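Local atomic coordinates of aminotransferase class-III (Sphaerobacter thermophilus DSM 20745, PDB entry 6K8H), a protein that belongs to the class-III aminotransferases, pyridoxal-phosphate-dependent proteins of the fold-type I superfamily, and is assembled here as a pair of chains. Residues Q348-G353 and E431-A436; V131-K136 and A312-T317. All coordinates share one frame; numbering follows the deposited sequence.

Contact 1: residues Q348-G353 and E431-A436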
loop_
_atom_site.group_PDB
_atom_site.type_symbol
_atom_site.label_atom_id
_atom_site.label_comp_id
_atom_site.label_asym_id
_atom_site.label_seq_id
_atom_site.Cartn_x
_atom_site.Cartn_y
_atom_site.Cartn_z
ATOM N N GLN B 348 -19.116 -24.727 9.953
ATOM C CA GLN B 348 -20.393 -25.404 9.752
ATOM C C GLN B 348 -21.200 -25.457 11.048
ATOM O O GLN B 348 -22.416 -25.238 11.037
ATOM C CB GLN B 348 -20.164 -26.809 9.190
ATOM C CG GLN B 348 -21.407 -27.422 8.575
ATOM C CD GLN B 348 -22.394 -27.922 9.621
ATOM O OE1 GLN B 348 -21.997 -28.374 10.707
ATOM N NE2 GLN B 348 -23.689 -27.841 9.304
ATOM N N GLN B 349 -20.544 -25.774 12.172
ATOM C CA GLN B 349 -21.239 -25.817 13.458
ATOM C C GLN B 349 -21.816 -24.455 13.837
ATOM O O GLN B 349 -22.958 -24.362 14.316
ATOM C CB GLN B 349 -20.286 -26.327 14.540
ATOM C CG GLN B 349 -19.995 -27.814 14.411
ATOM C CD GLN B 349 -19.103 -28.336 15.515
ATOM O OE1 GLN B 349 -17.996 -27.835 15.724
ATOM N NE2 GLN B 349 -19.583 -29.344 16.238
ATOM N N LEU B 350 -21.037 -23.386 13.647
ATOM C CA LEU B 350 -21.549 -22.049 13.934
ATOM C C LEU B 350 -22.754 -21.736 13.055
ATOM O O LEU B 350 -23.793 -21.271 13.545
ATOM C CB LEU B 350 -20.444 -20.997 13.742
ATOM C CG LEU B 350 -20.778 -19.562 14.181
ATOM C CD1 LEU B 350 -19.574 -18.861 14.788
ATOM C CD2 LEU B 350 -21.322 -18.725 13.020
ATOM N N ARG B 351 -22.633 -21.986 11.747
ATOM C CA ARG B 351 -23.706 -21.635 10.819
ATOM C C ARG B 351 -24.978 -22.420 11.127
ATOM O O ARG B 351 -26.083 -21.856 11.129
ATOM C CB ARG B 351 -23.245 -21.871 9.378
ATOM C CG ARG B 351 -22.257 -20.819 8.883
ATOM C CD ARG B 351 -22.102 -20.869 7.369
ATOM N NE ARG B 351 -21.637 -22.186 6.941
ATOM C CZ ARG B 351 -20.360 -22.533 6.882
ATOM N NH1 ARG B 351 -19.400 -21.650 7.205
ATOM N NH2 ARG B 351 -20.045 -23.760 6.488
ATOM N N ALA B 352 -24.841 -23.712 11.426
ATOM C CA ALA B 352 -26.008 -24.516 11.786
ATOM C C ALA B 352 -26.629 -24.041 13.094
ATOM O O ALA B 352 -27.863 -23.988 13.221
ATOM C CB ALA B 352 -25.624 -25.993 11.879
ATOM N N GLY B 353 -25.796 -23.686 14.078
ATOM C CA GLY B 353 -26.333 -23.186 15.331
ATOM C C GLY B 353 -27.137 -21.911 15.146
ATOM O O GLY B 353 -28.211 -21.746 15.740
ATOM N N GLU B 431 -20.034 -21.993 20.516
ATOM C CA GLU B 431 -21.222 -22.004 21.361
ATOM C C GLU B 431 -21.459 -20.647 22.017
ATOM O O GLU B 431 -22.603 -20.207 22.135
ATOM C CB GLU B 431 -21.106 -23.110 22.409
ATOM C CG GLU B 431 -21.426 -24.459 21.812
ATOM C CD GLU B 431 -21.097 -25.622 22.719
ATOM O OE1 GLU B 431 -20.486 -25.409 23.793
ATOM O OE2 GLU B 431 -21.444 -26.763 22.342
ATOM N N ALA B 432 -20.393 -19.968 22.453
ATOM C CA ALA B 432 -20.568 -18.627 23.002
ATOM C C ALA B 432 -21.168 -17.691 21.961
ATOM O O ALA B 432 -22.073 -16.905 22.269
ATOM C CB ALA B 432 -19.238 -18.078 23.524
ATOM N N PHE B 433 -20.687 -17.770 20.713
ATOM C CA PHE B 433 -21.289 -16.957 19.663
ATOM C C PHE B 433 -22.776 -17.271 19.504
ATOM O O PHE B 433 -23.612 -16.358 19.474
ATOM C CB PHE B 433 -20.567 -17.149 18.323
ATOM C CG PHE B 433 -21.124 -16.279 17.241
ATOM C CD1 PHE B 433 -22.224 -16.691 16.494
ATOM C CD2 PHE B 433 -20.599 -15.013 17.018
ATOM C CE1 PHE B 433 -22.774 -15.879 15.519
ATOM C CE2 PHE B 433 -21.137 -14.183 16.045
ATOM C CZ PHE B 433 -22.225 -14.615 15.288
ATOM N N VAL B 434 -23.128 -18.556 19.402
ATOM C CA VAL B 434 -24.521 -18.914 19.115
ATOM C C VAL B 434 -25.439 -18.482 20.262
ATOM O O VAL B 434 -26.538 -17.939 20.037
ATOM C CB VAL B 434 -24.642 -20.421 18.822
ATOM C CG1 VAL B 434 -26.116 -20.841 18.742
ATOM C CG2 VAL B 434 -23.928 -20.766 17.521
ATOM N N ASP B 435 -24.999 -18.697 21.507
ATOM C CA ASP B 435 -25.784 -18.262 22.665
ATOM C C ASP B 435 -25.962 -16.747 22.684
ATOM O O ASP B 435 -27.070 -16.238 22.945
ATOM C CB ASP B 435 -25.114 -18.733 23.956
ATOM C CG ASP B 435 -25.185 -20.247 24.137
ATOM O OD1 ASP B 435 -25.908 -20.915 23.360
ATOM O OD2 ASP B 435 -24.525 -20.768 25.060
ATOM N N ALA B 436 -24.876 -16.005 22.422
ATOM C CA ALA B 436 -24.962 -14.548 22.407
ATOM C C ALA B 436 -25.865 -14.054 21.292
ATOM O O ALA B 436 -26.550 -13.040 21.460
ATOM C CB ALA B 436 -23.570 -13.939 22.279
#
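Leu350 meets the ring of Phe433, and Val434 fits against the backbone at Gly353. These contacts join helix 337-361 to helix 427-445. The two segments run nearly parallel, with 16° between their directions, and their axes come within 9.4 Å.

The contact between side chains is apolar. Leu350 and Phe433 cross at about a right angle. Leu350 CD1 lies 3.8 Å from Phe433 CD1 and comes to the ring obliquely. Both methyls lie near the CD1-CE1 part of the ring, with Leu350 CD2 4.1 Å from Phe433 CE1. Phe433 CG is anti to the backbone N (chi1 -177°), which carries the ring off its own helix and up to the leucine. Both residues are buried. The ring of Phe433 also meets Phe67 and stands edge-to-face with Phe374 of strand 373-377, and Leu350 touches both of these phenylalanines.

The second kind of contact sets methyl groups against backbone. Val434 CG1 is 3.8 Å from Gly353 O, and Val434 CG2 is 4.0 Å from Leu350 O. Gly353 has no side chain, and its CA comes within 6.0 Å of Val434 CA. The valine can therefore lie directly against the neighbouring helix. Further along that helix, Val434 touches Val357.

No hydrogen bond or salt bridge spans the two segments. Across them, the carbonyl oxygens of Leu350 and Gly353 meet methyl groups of Val434, not polar atoms. Cohesion here therefore rests on van der Waals contact and on the burial of apolar surface, backed by the aromatic cluster that adjoins the small antiparallel sheet 366-370, 373-377 and 418-420.

Contact 2: residues V131-K136 and A312-T317. With PLR ((5-hydroxy-4,6-dimethylpyridin-3-yl)methyl dihydrogen phosphate), chain C.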
loop_
_atom_site.group_PDB
_atom_site.type_symbol
_atom_site.label_atom_id
_atom_site.label_comp_id
_atom_site.label_asym_id
_atom_site.label_seq_id
_atom_site.Cartn_x
_atom_site.Cartn_y
_atom_site.Cartn_z
ATOM N N VAL B 131 -4.365 -5.435 -6.243
ATOM C CA VAL B 131 -5.401 -5.291 -7.268
ATOM C C VAL B 131 -4.954 -4.302 -8.337
ATOM O O VAL B 131 -5.128 -4.537 -9.543
ATOM C CB VAL B 131 -6.733 -4.862 -6.621
ATOM C CG1 VAL B 131 -7.780 -4.519 -7.681
ATOM C CG2 VAL B 131 -7.253 -5.979 -5.686
ATOM N N MET B 132 -4.382 -3.172 -7.912
ATOM C CA MET B 132 -3.905 -2.190 -8.878
ATOM C C MET B 132 -2.859 -2.801 -9.802
ATOM O O MET B 132 -2.928 -2.645 -11.022
ATOM C CB MET B 132 -3.325 -0.975 -8.153
ATOM C CG MET B 132 -2.653 0.007 -9.098
ATOM S SD MET B 132 -2.100 1.503 -8.240
ATOM C CE MET B 132 -0.480 1.011 -7.639
ATOM N N MET B 133 -1.890 -3.524 -9.236
ATOM C CA MET B 133 -0.804 -4.043 -10.059
ATOM C C MET B 133 -1.282 -5.179 -10.949
ATOM O O MET B 133 -0.730 -5.373 -12.034
ATOM C CB MET B 133 0.368 -4.498 -9.190
ATOM C CG MET B 133 1.112 -3.358 -8.476
ATOM S SD MET B 133 1.489 -1.897 -9.480
ATOM C CE MET B 133 2.421 -2.665 -10.815
ATOM N N ALA B 134 -2.322 -5.906 -10.536
ATOM C CA ALA B 134 -2.923 -6.900 -11.426
ATOM C C ALA B 134 -3.575 -6.229 -12.624
ATOM O O ALA B 134 -3.393 -6.659 -13.772
ATOM C CB ALA B 134 -3.959 -7.734 -10.669
ATOM N N ILE B 135 -4.317 -5.151 -12.370
ATOM C CA ILE B 135 -4.927 -4.394 -13.462
ATOM C C ILE B 135 -3.862 -3.855 -14.404
ATOM O O ILE B 135 -3.999 -3.927 -15.638
ATOM C CB ILE B 135 -5.803 -3.265 -12.893
ATOM C CG1 ILE B 135 -7.095 -3.873 -12.334
ATOM C CG2 ILE B 135 -6.062 -2.193 -13.970
ATOM C CD1 ILE B 135 -7.816 -2.986 -11.330
ATOM N N LYS B 136 -2.793 -3.308 -13.832
ATOM C CA LYS B 136 -1.680 -2.740 -14.637
ATOM C C LYS B 136 -0.993 -3.845 -15.449
ATOM O O LYS B 136 -0.674 -3.616 -16.611
ATOM C CB LYS B 136 -0.743 -1.946 -13.728
ATOM C CG LYS B 136 -1.334 -0.636 -13.226
ATOM C CD LYS B 136 -0.585 0.003 -12.087
ATOM C CE LYS B 136 0.899 0.147 -12.332
ATOM N NZ LYS B 136 1.256 1.497 -12.820
ATOM N N ALA B 312 5.992 -3.527 -17.499
ATOM C CA ALA B 312 5.279 -2.926 -16.372
ATOM C C ALA B 312 6.240 -2.754 -15.202
ATOM O O ALA B 312 6.500 -3.718 -14.462
ATOM C CB ALA B 312 4.090 -3.797 -15.955
ATOM N N PRO B 313 6.783 -1.540 -14.989
ATOM C CA PRO B 313 7.673 -1.293 -13.859
ATOM C C PRO B 313 6.886 -1.506 -12.561
ATOM O O PRO B 313 5.725 -1.181 -12.524
ATOM C CB PRO B 313 8.057 0.183 -14.008
ATOM C CG PRO B 313 7.787 0.498 -15.460
ATOM C CD PRO B 313 6.617 -0.377 -15.847
ATOM N N HIS B 314 7.522 -2.111 -11.559
ATOM C CA HIS B 314 6.844 -2.303 -10.256
ATOM C C HIS B 314 7.821 -2.130 -9.090
ATOM O O HIS B 314 8.396 -3.117 -8.655
ATOM C CB HIS B 314 6.065 -3.619 -10.192
ATOM C CG HIS B 314 5.525 -3.890 -8.830
ATOM N ND1 HIS B 314 5.623 -5.115 -8.226
ATOM C CD2 HIS B 314 4.913 -3.084 -7.944
ATOM C CE1 HIS B 314 5.074 -5.059 -7.032
ATOM N NE2 HIS B 314 4.638 -3.820 -6.833
ATOM N N GLY B 315 7.952 -0.894 -8.616
ATOM C CA GLY B 315 8.763 -0.552 -7.440
ATOM C C GLY B 315 7.939 -0.677 -6.165
ATOM O O GLY B 315 6.797 -1.138 -6.222
ATOM N N GLY B 316 8.508 -0.277 -5.034
ATOM C CA GLY B 316 7.796 -0.347 -3.747
ATOM C C GLY B 316 8.814 -0.498 -2.639
ATOM O O GLY B 316 9.389 -1.583 -2.505
ATOM N N THR B 317 8.954 0.538 -1.824
ATOM C CA THR B 317 10.022 0.585 -0.799
ATOM C C THR B 317 9.923 -0.597 0.163
ATOM O O THR B 317 10.970 -1.174 0.461
ATOM C CB THR B 317 9.897 1.875 0.016
ATOM O OG1 THR B 317 10.104 2.978 -0.861
ATOM C CG2 THR B 317 10.851 1.928 1.188
HETATM N N1 PLR C . 7.214 9.502 -3.828
HETATM C C2 PLR C . 8.532 9.633 -3.713
HETATM C C2A PLR C . 9.145 10.984 -3.889
HETATM C C3 PLR C . 9.333 8.522 -3.418
HETATM O O3 PLR C . 10.665 8.699 -3.310
HETATM C C4 PLR C . 8.732 7.258 -3.251
HETATM C C4A PLR C . 9.560 6.093 -2.926
HETATM C C5 PLR C . 7.341 7.157 -3.372
HETATM C C6 PLR C . 6.637 8.293 -3.668
HETATM C C5A PLR C . 6.631 5.840 -3.227
HETATM O O4P PLR C . 6.653 5.297 -1.870
HETATM P P PLR C . 6.525 3.704 -1.691
HETATM O O1P PLR C . 7.762 3.104 -2.286
HETATM O O2P PLR C . 6.418 3.459 -0.222
HETATM O O3P PLR C . 5.295 3.334 -2.456
#
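Met133 curls against the His314 side chain, so that a methylene, the sulfur and the terminal methyl all come close to it. The methylene makes a CH-pi contact: Met133 CG is 4.2 Å from the centroid of the His314 ring, off-centre and 30° from the normal. Beside it is an oblique sulfur-aromatic contact, with Met133 SD 4.7 Å from the same centroid. The methyl then turns along the base of the side chain, and Met133 CE reaches 3.8 Å from His314 CB. Bends at chi2 and chi3 fold the methionine back so that all three atoms can take part. Met133 CE also lies 4.0 Å from Pro313 O.

The polar side of His314 is held separately. Its ND1 is hydrogen-bonded to Arg122, and its backbone N to Thr37 OG1 of the second subunit. The imidazole is thus positioned by a polar partner as well as by the methionine. On the same helix as Met133, Lys136 NZ forms a salt bridge with Glu162 of the second subunit.

The far end of segment 312-317 turns to the ligand. Thr317 N donates to PLR O1P at 2.9 Å, with an N-H...O angle of 157°. Thr317 OG1 donates to the same O1P at 2.7 Å. One threonine thus grips a single phosphate oxygen with two bonds. Gly127 N and Thr128 N of the second subunit also bind this PLR, and Lys282 of that subunit packs on Thr317. A phosphate held by backbone amides of one chain and a threonine of the other is the shared phosphate site at the dimer interface familiar from fold-type I aminotransferases.

In the fold
Contact 1 and contact 2 lie on opposite sides of the chain's centre. Their own centres are 41 Å apart, and their nearest atoms are about 24 Å apart, so they do not touch. Both segments of contact 2 come earlier in the sequence than those of contact 1. Contact 2 belongs to the dimer interface. Its loop reaches a PLR that is also bound by the second subunit, while the side chain of Met133 is about 12 Å from the other PLR. No other protein chain of the assembly touches contact 1, which joins two helices late in the sequence. Both are contacts within one subunit, but contact 2 lies at the interface and beside the ligand.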